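Local atomic coordinates of binding domain (Hc) of Paraclostridial Mosquitocidal Protein 1 (Paraclostridium bifermentans, PDB entry 6HOX), a protein that forms the receptor-binding part of a clostridial neurotoxin that targets Anopheles mosquitoes, the region of the heavy chain responsible for recognising host nerve cells. Residues 125-134 / 160-171; 250-258 / 436-444. All coordinates share one frame; numbering follows the deposited sequence.

Interaction 1: residues 125-134 / 160-171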
loop_
_atom_site.group_PDB
_atom_site.type_symbol
_atom_site.label_atom_id
_atom_site.label_comp_id
_atom_site.label_asym_id
_atom_site.label_seq_id
_atom_site.Cartn_x
_atom_site.Cartn_y
_atom_site.Cartn_z
ATOM N N ILE A 125 11.892 -5.146 -15.946
ATOM C CA ILE A 125 10.739 -4.573 -15.262
ATOM C C ILE A 125 10.879 -3.055 -15.390
ATOM O O ILE A 125 11.920 -2.499 -14.995
ATOM C CB ILE A 125 10.692 -5.019 -13.791
ATOM C CG1 ILE A 125 10.465 -6.523 -13.654
ATOM C CG2 ILE A 125 9.638 -4.247 -13.021
ATOM C CD1 ILE A 125 10.903 -7.109 -12.316
ATOM N N SER A 126 9.850 -2.425 -15.979
ATOM C CA SER A 126 9.812 -1.007 -16.287
ATOM C C SER A 126 8.538 -0.364 -15.740
ATOM O O SER A 126 7.582 -1.039 -15.382
ATOM C CB SER A 126 9.928 -0.770 -17.771
ATOM O OG SER A 126 11.149 -1.309 -18.240
ATOM N N LEU A 127 8.551 0.969 -15.728
ATOM C CA LEU A 127 7.399 1.775 -15.449
ATOM C C LEU A 127 7.041 2.564 -16.703
ATOM O O LEU A 127 7.931 2.977 -17.452
ATOM C CB LEU A 127 7.720 2.711 -14.281
ATOM C CG LEU A 127 8.009 2.017 -12.951
ATOM C CD1 LEU A 127 8.479 3.022 -11.901
ATOM C CD2 LEU A 127 6.781 1.267 -12.460
ATOM N N LYS A 128 5.734 2.760 -16.894
ATOM C CA LYS A 128 5.188 3.505 -18.009
ATOM C C LYS A 128 3.798 4.054 -17.656
ATOM O O LYS A 128 2.887 3.288 -17.354
ATOM C CB LYS A 128 5.057 2.585 -19.223
ATOM C CG LYS A 128 4.554 3.277 -20.483
ATOM C CD LYS A 128 4.320 2.340 -21.633
ATOM C CE LYS A 128 4.167 3.077 -22.943
ATOM N NZ LYS A 128 3.909 2.137 -24.058
ATOM N N ASP A 129 3.639 5.380 -17.695
ATOM C CA ASP A 129 2.311 6.009 -17.540
ATOM C C ASP A 129 1.595 5.438 -16.315
ATOM O O ASP A 129 0.470 4.939 -16.418
ATOM C CB ASP A 129 1.442 5.775 -18.775
ATOM C CG ASP A 129 2.068 6.335 -20.031
ATOM O OD1 ASP A 129 2.763 7.368 -19.920
ATOM O OD2 ASP A 129 1.860 5.724 -21.106
ATOM N N GLY A 130 2.294 5.453 -15.179
ATOM C CA GLY A 130 1.743 5.026 -13.896
ATOM C C GLY A 130 1.492 3.528 -13.773
ATOM O O GLY A 130 0.874 3.091 -12.794
ATOM N N ASN A 131 1.925 2.755 -14.772
ATOM C CA ASN A 131 1.692 1.324 -14.853
ATOM C C ASN A 131 3.053 0.606 -14.881
ATOM O O ASN A 131 4.099 1.230 -14.843
ATOM C CB ASN A 131 0.769 0.994 -16.031
ATOM C CG ASN A 131 -0.696 1.076 -15.648
ATOM O OD1 ASN A 131 -1.238 0.161 -15.025
ATOM N ND2 ASN A 131 -1.334 2.173 -15.997
ATOM N N LEU A 132 3.007 -0.724 -14.862
ATOM C CA LEU A 132 4.179 -1.596 -14.739
ATOM C C LEU A 132 4.286 -2.394 -16.037
ATOM O O LEU A 132 3.256 -2.779 -16.604
ATOM C CB LEU A 132 3.976 -2.509 -13.524
ATOM C CG LEU A 132 5.224 -3.148 -12.913
ATOM C CD1 LEU A 132 6.116 -2.119 -12.255
ATOM C CD2 LEU A 132 4.835 -4.198 -11.895
ATOM N N VAL A 133 5.519 -2.553 -16.526
ATOM C CA VAL A 133 5.837 -3.340 -17.713
ATOM C C VAL A 133 6.759 -4.485 -17.306
ATOM O O VAL A 133 7.792 -4.234 -16.665
ATOM C CB VAL A 133 6.543 -2.492 -18.786
ATOM C CG1 VAL A 133 6.915 -3.334 -20.005
ATOM C CG2 VAL A 133 5.683 -1.303 -19.187
ATOM N N TRP A 134 6.379 -5.700 -17.705
ATOM C CA TRP A 134 7.223 -6.876 -17.743
ATOM C C TRP A 134 7.492 -7.191 -19.213
ATOM O O TRP A 134 6.552 -7.296 -20.005
ATOM C CB TRP A 134 6.570 -8.066 -17.017
ATOM C CG TRP A 134 7.225 -9.379 -17.294
ATOM C CD1 TRP A 134 6.747 -10.387 -18.086
ATOM C CD2 TRP A 134 8.498 -9.826 -16.799
ATOM N NE1 TRP A 134 7.625 -11.436 -18.091
ATOM C CE2 TRP A 134 8.708 -11.120 -17.313
ATOM C CE3 TRP A 134 9.454 -9.279 -15.940
ATOM C CZ2 TRP A 134 9.847 -11.861 -17.015
ATOM C CZ3 TRP A 134 10.584 -10.004 -15.650
ATOM C CH2 TRP A 134 10.780 -11.275 -16.192
ATOM N N TYR A 160 -3.699 0.283 -8.546
ATOM C CA TYR A 160 -2.931 1.206 -9.400
ATOM C C TYR A 160 -1.512 1.378 -8.830
ATOM O O TYR A 160 -1.338 1.534 -7.619
ATOM C CB TYR A 160 -3.686 2.532 -9.505
ATOM C CG TYR A 160 -3.113 3.513 -10.487
ATOM C CD1 TYR A 160 -3.466 3.465 -11.823
ATOM C CD2 TYR A 160 -2.210 4.478 -10.084
ATOM C CE1 TYR A 160 -2.947 4.368 -12.733
ATOM C CE2 TYR A 160 -1.685 5.394 -10.978
ATOM C CZ TYR A 160 -2.053 5.332 -12.309
ATOM O OH TYR A 160 -1.524 6.226 -13.185
ATOM N N ILE A 161 -0.500 1.364 -9.708
ATOM C CA ILE A 161 0.922 1.308 -9.280
ATOM C C ILE A 161 1.403 2.672 -8.758
ATOM O O ILE A 161 1.976 2.743 -7.662
ATOM C CB ILE A 161 1.820 0.782 -10.421
ATOM C CG1 ILE A 161 1.432 -0.631 -10.855
ATOM C CG2 ILE A 161 3.301 0.876 -10.060
ATOM C CD1 ILE A 161 1.414 -1.658 -9.746
ATOM N N SER A 162 1.227 3.738 -9.551
ATOM C CA SER A 162 1.703 5.058 -9.188
ATOM C C SER A 162 0.697 5.739 -8.252
ATOM O O SER A 162 0.039 6.709 -8.630
ATOM C CB SER A 162 1.993 5.885 -10.418
ATOM O OG SER A 162 3.055 5.286 -11.141
ATOM N N SER A 163 0.619 5.204 -7.028
ATOM C CA SER A 163 -0.387 5.527 -6.023
ATOM C C SER A 163 0.253 5.919 -4.683
ATOM O O SER A 163 -0.458 6.406 -3.776
ATOM C CB SER A 163 -1.251 4.328 -5.810
ATOM O OG SER A 163 -0.471 3.258 -5.313
ATOM N N ASN A 164 1.551 5.618 -4.533
ATOM C CA ASN A 164 2.313 5.720 -3.284
ATOM C C ASN A 164 1.874 4.682 -2.243
ATOM O O ASN A 164 2.287 4.776 -1.069
ATOM C CB ASN A 164 2.246 7.105 -2.647
ATOM C CG ASN A 164 3.461 7.407 -1.799
ATOM O OD1 ASN A 164 4.567 7.004 -2.144
ATOM N ND2 ASN A 164 3.265 8.107 -0.690
ATOM N N ILE A 165 1.103 3.675 -2.663
ATOM C CA ILE A 165 0.664 2.577 -1.797
ATOM C C ILE A 165 1.530 1.347 -2.092
ATOM O O ILE A 165 1.798 1.038 -3.236
ATOM C CB ILE A 165 -0.840 2.290 -1.988
ATOM C CG1 ILE A 165 -1.698 3.518 -1.696
ATOM C CG2 ILE A 165 -1.286 1.103 -1.139
ATOM C CD1 ILE A 165 -3.084 3.447 -2.269
ATOM N N TRP A 166 1.950 0.637 -1.041
ATOM C CA TRP A 166 2.713 -0.632 -1.189
ATOM C C TRP A 166 1.901 -1.664 -1.982
ATOM O O TRP A 166 0.796 -2.016 -1.574
ATOM C CB TRP A 166 3.099 -1.196 0.181
ATOM C CG TRP A 166 4.302 -0.539 0.786
ATOM C CD1 TRP A 166 4.338 0.361 1.811
ATOM C CD2 TRP A 166 5.671 -0.776 0.410
ATOM N NE1 TRP A 166 5.632 0.699 2.095
ATOM C CE2 TRP A 166 6.473 0.013 1.256
ATOM C CE3 TRP A 166 6.291 -1.588 -0.547
ATOM C CZ2 TRP A 166 7.862 0.031 1.159
ATOM C CZ3 TRP A 166 7.669 -1.573 -0.641
ATOM C CH2 TRP A 166 8.442 -0.770 0.199
ATOM N N ARG A 167 2.477 -2.145 -3.086
ATOM C CA ARG A 167 1.891 -3.170 -3.942
ATOM C C ARG A 167 2.839 -4.374 -4.015
ATOM O O ARG A 167 4.056 -4.210 -4.122
ATOM C CB ARG A 167 1.705 -2.675 -5.380
ATOM C CG ARG A 167 0.880 -1.407 -5.537
ATOM C CD ARG A 167 -0.531 -1.519 -5.003
ATOM N NE ARG A 167 -1.314 -0.380 -5.461
ATOM C CZ ARG A 167 -2.410 0.112 -4.883
ATOM N NH1 ARG A 167 -2.944 -0.449 -3.803
ATOM N NH2 ARG A 167 -2.963 1.189 -5.421
ATOM N N HIS A 168 2.265 -5.576 -3.999
ATOM C CA HIS A 168 3.040 -6.780 -4.127
ATOM C C HIS A 168 2.857 -7.285 -5.544
ATOM O O HIS A 168 1.719 -7.482 -5.978
ATOM C CB HIS A 168 2.644 -7.861 -3.119
ATOM C CG HIS A 168 3.582 -9.017 -3.174
ATOM N ND1 HIS A 168 3.304 -10.153 -3.891
ATOM C CD2 HIS A 168 4.821 -9.187 -2.668
ATOM C CE1 HIS A 168 4.324 -10.986 -3.809
ATOM N NE2 HIS A 168 5.279 -10.407 -3.091
ATOM N N ILE A 169 3.979 -7.474 -6.238
ATOM C CA ILE A 169 3.965 -7.903 -7.643
ATOM C C ILE A 169 4.540 -9.309 -7.707
ATOM O O ILE A 169 5.580 -9.570 -7.070
ATOM C CB ILE A 169 4.779 -6.947 -8.529
ATOM C CG1 ILE A 169 4.398 -5.485 -8.288
ATOM C CG2 ILE A 169 4.643 -7.333 -9.998
ATOM C CD1 ILE A 169 2.946 -5.186 -8.578
ATOM N N THR A 170 3.868 -10.184 -8.466
ATOM C CA THR A 170 4.371 -11.503 -8.756
ATOM C C THR A 170 4.301 -11.721 -10.272
ATOM O O THR A 170 3.288 -11.438 -10.891
ATOM C CB THR A 170 3.614 -12.616 -8.007
ATOM O OG1 THR A 170 3.496 -12.340 -6.610
ATOM C CG2 THR A 170 4.273 -13.976 -8.169
ATOM N N ILE A 171 5.393 -12.252 -10.838
ATOM C CA ILE A 171 5.492 -12.614 -12.260
ATOM C C ILE A 171 5.981 -14.071 -12.311
ATOM O O ILE A 171 7.047 -14.378 -11.790
ATOM C CB ILE A 171 6.461 -11.657 -12.998
ATOM C CG1 ILE A 171 6.001 -10.202 -12.943
ATOM C CG2 ILE A 171 6.722 -12.075 -14.437
ATOM C CD1 ILE A 171 7.132 -9.242 -13.150
HETATM O O HOH W 1 -0.883 1.270 -12.502
#
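Ile171 lies across the indole of Trp134, where the beta hairpin 122-137 packs face to face with strand 167-174 inside the lectin-like sandwich of the N-terminal receptor-binding region. From CB of Ile171 the side chain forks. CG2, anti to the backbone N, sits over the centre of the five-membered ring in a CH-pi contact, 3.6 Å from its centroid and 11° off the normal. CG1 carries CD1 past the CE3 side of the benzo ring, 3.6 Å from Trp134 CE3. Ile125 CG1 borders the ring edge and touches Ile171 CD1 at 4.3 Å. Two residues back, Ile169 CG2 meets Leu132 CD2 at 3.7 Å, tip to tip, and Ile161 CG1 closes on Leu132 CB.

At the hairpin's type I' turn the chemistry becomes polar. With no side chain, Gly130 leaves room for Tyr160 OH, 3.6 Å from its CA, and for Ser162 OG; positive phi is a separate reason for glycine. Its carbonyl O lies over one face of the Tyr160 ring, and takes a weak bond from Ser162 N and another bond from a water that accepts from Ile161 N. Dispersion therefore joins the sheets, whereas a weak direct bond and a bridging water connect turn to loop.

Interaction 2: residues 250-258 / 436-444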
loop_
_atom_site.group_PDB
_atom_site.type_symbol
_atom_site.label_atom_id
_atom_site.label_comp_id
_atom_site.label_asym_id
_atom_site.label_seq_id
_atom_site.Cartn_x
_atom_site.Cartn_y
_atom_site.Cartn_z
ATOM N N ARG A 250 -2.707 -1.670 9.773
ATOM C CA ARG A 250 -1.976 -0.998 8.731
ATOM C C ARG A 250 -2.498 0.421 8.540
ATOM O O ARG A 250 -3.678 0.715 8.774
ATOM C CB ARG A 250 -2.139 -1.773 7.417
ATOM C CG ARG A 250 -1.586 -3.184 7.472
ATOM C CD ARG A 250 -0.118 -3.193 7.148
ATOM N NE ARG A 250 0.440 -4.516 7.352
ATOM C CZ ARG A 250 1.732 -4.763 7.388
ATOM N NH1 ARG A 250 2.581 -3.832 6.994
ATOM N NH2 ARG A 250 2.169 -5.929 7.826
ATOM N N ASP A 251 -1.596 1.293 8.094
ATOM C CA ASP A 251 -1.976 2.590 7.601
ATOM C C ASP A 251 -2.332 2.495 6.112
ATOM O O ASP A 251 -2.235 1.446 5.489
ATOM C CB ASP A 251 -0.917 3.654 7.910
ATOM C CG ASP A 251 0.389 3.554 7.144
ATOM O OD1 ASP A 251 0.410 2.910 6.067
ATOM O OD2 ASP A 251 1.379 4.144 7.631
ATOM N N PHE A 252 -2.799 3.626 5.584
ATOM C CA PHE A 252 -3.304 3.794 4.246
ATOM C C PHE A 252 -2.279 3.338 3.192
ATOM O O PHE A 252 -2.681 2.845 2.110
ATOM C CB PHE A 252 -3.654 5.272 4.061
ATOM C CG PHE A 252 -4.229 5.608 2.713
ATOM C CD1 PHE A 252 -5.588 5.445 2.469
ATOM C CD2 PHE A 252 -3.412 6.048 1.691
ATOM C CE1 PHE A 252 -6.121 5.745 1.230
ATOM C CE2 PHE A 252 -3.945 6.343 0.447
ATOM C CZ PHE A 252 -5.296 6.208 0.224
ATOM N N TRP A 253 -0.984 3.531 3.494
ATOM C CA TRP A 253 0.102 3.219 2.591
ATOM C C TRP A 253 0.459 1.728 2.620
ATOM O O TRP A 253 1.195 1.274 1.725
ATOM C CB TRP A 253 1.343 4.048 2.922
ATOM C CG TRP A 253 1.145 5.529 3.035
ATOM C CD1 TRP A 253 1.482 6.297 4.113
ATOM C CD2 TRP A 253 0.620 6.430 2.040
ATOM N NE1 TRP A 253 1.216 7.612 3.858
ATOM C CE2 TRP A 253 0.692 7.731 2.594
ATOM C CE3 TRP A 253 0.137 6.278 0.735
ATOM C CZ2 TRP A 253 0.248 8.864 1.908
ATOM C CZ3 TRP A 253 -0.312 7.399 0.058
ATOM C CH2 TRP A 253 -0.248 8.672 0.636
ATOM N N GLY A 254 0.022 1.000 3.664
ATOM C CA GLY A 254 0.351 -0.421 3.849
ATOM C C GLY A 254 1.478 -0.680 4.848
ATOM O O GLY A 254 1.969 -1.828 4.940
ATOM N N GLU A 255 1.863 0.363 5.601
ATOM C CA GLU A 255 2.877 0.293 6.655
ATOM C C GLU A 255 2.202 0.081 8.006
ATOM O O GLU A 255 1.001 0.276 8.148
ATOM C CB GLU A 255 3.764 1.534 6.596
ATOM C CG GLU A 255 4.369 1.701 5.211
ATOM C CD GLU A 255 5.643 2.520 5.159
ATOM O OE1 GLU A 255 5.821 3.400 6.017
ATOM O OE2 GLU A 255 6.442 2.281 4.243
ATOM N N PRO A 256 2.923 -0.450 9.014
ATOM C CA PRO A 256 2.303 -0.747 10.304
ATOM C C PRO A 256 1.654 0.502 10.924
ATOM O O PRO A 256 2.227 1.584 10.882
ATOM C CB PRO A 256 3.468 -1.279 11.140
ATOM C CG PRO A 256 4.427 -1.837 10.106
ATOM C CD PRO A 256 4.335 -0.864 8.950
ATOM N N LEU A 257 0.434 0.335 11.454
ATOM C CA LEU A 257 -0.293 1.409 12.104
ATOM C C LEU A 257 0.382 1.666 13.461
ATOM O O LEU A 257 0.755 0.726 14.144
ATOM C CB LEU A 257 -1.756 0.989 12.257
ATOM C CG LEU A 257 -2.715 2.070 12.764
ATOM C CD1 LEU A 257 -2.849 3.202 11.752
ATOM C CD2 LEU A 257 -4.083 1.474 13.067
ATOM N N GLU A 258 0.560 2.927 13.846
ATOM C CA GLU A 258 1.310 3.225 15.088
ATOM C C GLU A 258 0.487 4.048 16.076
ATOM O O GLU A 258 -0.368 4.827 15.684
ATOM C CB GLU A 258 2.584 4.017 14.806
ATOM C CG GLU A 258 3.563 3.304 13.886
ATOM C CD GLU A 258 4.824 4.111 13.621
ATOM O OE1 GLU A 258 5.176 4.975 14.476
ATOM O OE2 GLU A 258 5.457 3.875 12.567
ATOM N N TYR A 436 -9.359 4.588 7.360
ATOM C CA TYR A 436 -7.947 4.680 7.069
ATOM C C TYR A 436 -7.287 5.744 7.945
ATOM O O TYR A 436 -7.884 6.801 8.253
ATOM C CB TYR A 436 -7.682 5.093 5.619
ATOM C CG TYR A 436 -8.100 4.133 4.542
ATOM C CD1 TYR A 436 -7.321 3.042 4.182
ATOM C CD2 TYR A 436 -9.231 4.387 3.788
ATOM C CE1 TYR A 436 -7.671 2.211 3.128
ATOM C CE2 TYR A 436 -9.619 3.538 2.764
ATOM C CZ TYR A 436 -8.834 2.453 2.422
ATOM O OH TYR A 436 -9.242 1.641 1.395
ATOM N N PHE A 437 -6.012 5.500 8.264
ATOM C CA PHE A 437 -5.144 6.491 8.856
ATOM C C PHE A 437 -3.983 6.781 7.891
ATOM O O PHE A 437 -3.287 5.862 7.475
ATOM C CB PHE A 437 -4.672 5.992 10.222
ATOM C CG PHE A 437 -5.780 5.845 11.225
ATOM C CD1 PHE A 437 -6.232 6.936 11.945
ATOM C CD2 PHE A 437 -6.413 4.619 11.408
ATOM C CE1 PHE A 437 -7.280 6.796 12.850
ATOM C CE2 PHE A 437 -7.446 4.478 12.326
ATOM C CZ PHE A 437 -7.866 5.564 13.058
ATOM N N VAL A 438 -3.785 8.068 7.559
ATOM C CA VAL A 438 -2.788 8.536 6.591
ATOM C C VAL A 438 -1.808 9.485 7.288
ATOM O O VAL A 438 -2.235 10.424 7.941
ATOM C CB VAL A 438 -3.430 9.300 5.411
ATOM C CG1 VAL A 438 -2.416 9.537 4.297
ATOM C CG2 VAL A 438 -4.657 8.616 4.853
ATOM N N SER A 439 -0.518 9.295 7.014
ATOM C CA SER A 439 0.585 10.163 7.403
ATOM C C SER A 439 1.173 10.772 6.126
ATOM O O SER A 439 1.126 10.139 5.059
ATOM C CB SER A 439 1.635 9.378 8.158
ATOM O OG SER A 439 1.925 8.146 7.476
ATOM N N GLU A 440 1.690 12.004 6.223
ATOM C CA GLU A 440 2.355 12.670 5.110
ATOM C C GLU A 440 3.577 11.844 4.685
ATOM O O GLU A 440 4.310 11.333 5.518
ATOM C CB GLU A 440 2.735 14.090 5.534
ATOM C CG GLU A 440 3.331 14.928 4.421
ATOM C CD GLU A 440 3.092 16.430 4.534
ATOM O OE1 GLU A 440 2.489 16.868 5.554
ATOM O OE2 GLU A 440 3.500 17.162 3.592
ATOM N N ASP A 441 3.780 11.719 3.375
ATOM C CA ASP A 441 4.901 10.991 2.794
ATOM C C ASP A 441 5.363 11.745 1.542
ATOM O O ASP A 441 4.573 12.272 0.775
ATOM C CB ASP A 441 4.515 9.540 2.444
ATOM C CG ASP A 441 5.644 8.726 1.827
ATOM O OD1 ASP A 441 6.525 8.298 2.582
ATOM O OD2 ASP A 441 5.644 8.543 0.595
ATOM N N GLU A 442 6.668 11.756 1.330
ATOM C CA GLU A 442 7.299 12.429 0.198
ATOM C C GLU A 442 6.711 11.933 -1.129
ATOM O O GLU A 442 6.699 12.655 -2.128
ATOM C CB GLU A 442 8.806 12.172 0.289
ATOM C CG GLU A 442 9.606 12.858 -0.791
ATOM C CD GLU A 442 11.087 12.532 -0.772
ATOM O OE1 GLU A 442 11.573 11.970 0.242
ATOM O OE2 GLU A 442 11.743 12.819 -1.780
ATOM N N GLY A 443 6.233 10.685 -1.165
ATOM C CA GLY A 443 5.713 10.086 -2.403
ATOM C C GLY A 443 4.269 10.454 -2.720
ATOM O O GLY A 443 3.696 9.947 -3.668
ATOM N N TRP A 444 3.657 11.301 -1.905
ATOM C CA TRP A 444 2.333 11.839 -2.180
ATOM C C TRP A 444 2.338 13.345 -1.899
ATOM O O TRP A 444 2.349 13.764 -0.739
ATOM C CB TRP A 444 1.277 11.108 -1.353
ATOM C CG TRP A 444 -0.106 11.607 -1.618
ATOM C CD1 TRP A 444 -0.608 12.834 -1.295
ATOM C CD2 TRP A 444 -1.169 10.888 -2.261
ATOM N NE1 TRP A 444 -1.901 12.935 -1.716
ATOM C CE2 TRP A 444 -2.282 11.753 -2.301
ATOM C CE3 TRP A 444 -1.293 9.611 -2.813
ATOM C CZ2 TRP A 444 -3.508 11.365 -2.833
ATOM C CZ3 TRP A 444 -2.504 9.225 -3.349
ATOM C CH2 TRP A 444 -3.602 10.089 -3.350
HETATM O O HOH W 2 -5.466 2.713 7.622
#
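Segment 250-258 is an irregular loop whose type I turn, Asp251 to Gly254, meets the end of strand 435-438, bringing the CA atoms of Asp251 and Phe437 to 5.2 Å and bonding Phe252 N to Phe437 O. Strand 435-438 belongs to the beta-trefoil of the C-terminal receptor-binding region, and the contact joins the loop between helix 233-241 and strand 263-267 to this last strand of the chain. A water links Arg250 O to Phe437 N, extending the backbone join. Asp251 suits the turn because OD1 accepts from Glu255 N and, weakly, from the amides of Trp253 and Gly254. Gly254 closes the turn at a positive phi where a side chain would press on the preceding carbonyl oxygen.

Phe252, its CG anti to the backbone N (chi1 -179°), turns its ring edge to the face of Tyr436: CD1 stands 3.4 Å from Tyr436 CD1 and the planes meet at 74°. Beta-branched Val438 packs against both loop aromatics, one methyl to each: CG2 alongside Phe252 CB, CG1 against Trp253 CZ2. Leu257 CD1 packs on Phe437 CB at 3.7 Å. Trp253 crosses Trp444 at about a right angle, CH2 reaching Trp444 CB at 3.5 Å. The indole of Trp253 has a polar partner as well as an apolar bed: NE1 donates to Ser439 O at 2.8 Å, the carbonyl oxygen lying 5° out of the ring plane.

How the interactions relate
Interaction 1 lies in the lectin-like N-terminal part and interaction 2 in the trefoil part, their centres 18 Å apart, yet they meet directly at the junction of the two. The loop that leads from Ser162 into strand 167-174 supplies the bridge. Asn164 ND2 probably bonds to Asp441 OD2 at 2.7 Å, an oxygen that also pairs with Arg220. Trp166 NE1 probably donates to Glu255 OE2 at 2.8 Å. Asn164 O packs 3.2 Å from Trp253 CE3, and the backbones of Trp166 and Trp253 are hydrogen-bonded. Segment 160-171 thus faces the hairpin within its own part and the trefoil loops beyond it, consistent with a shared interface between the two parts.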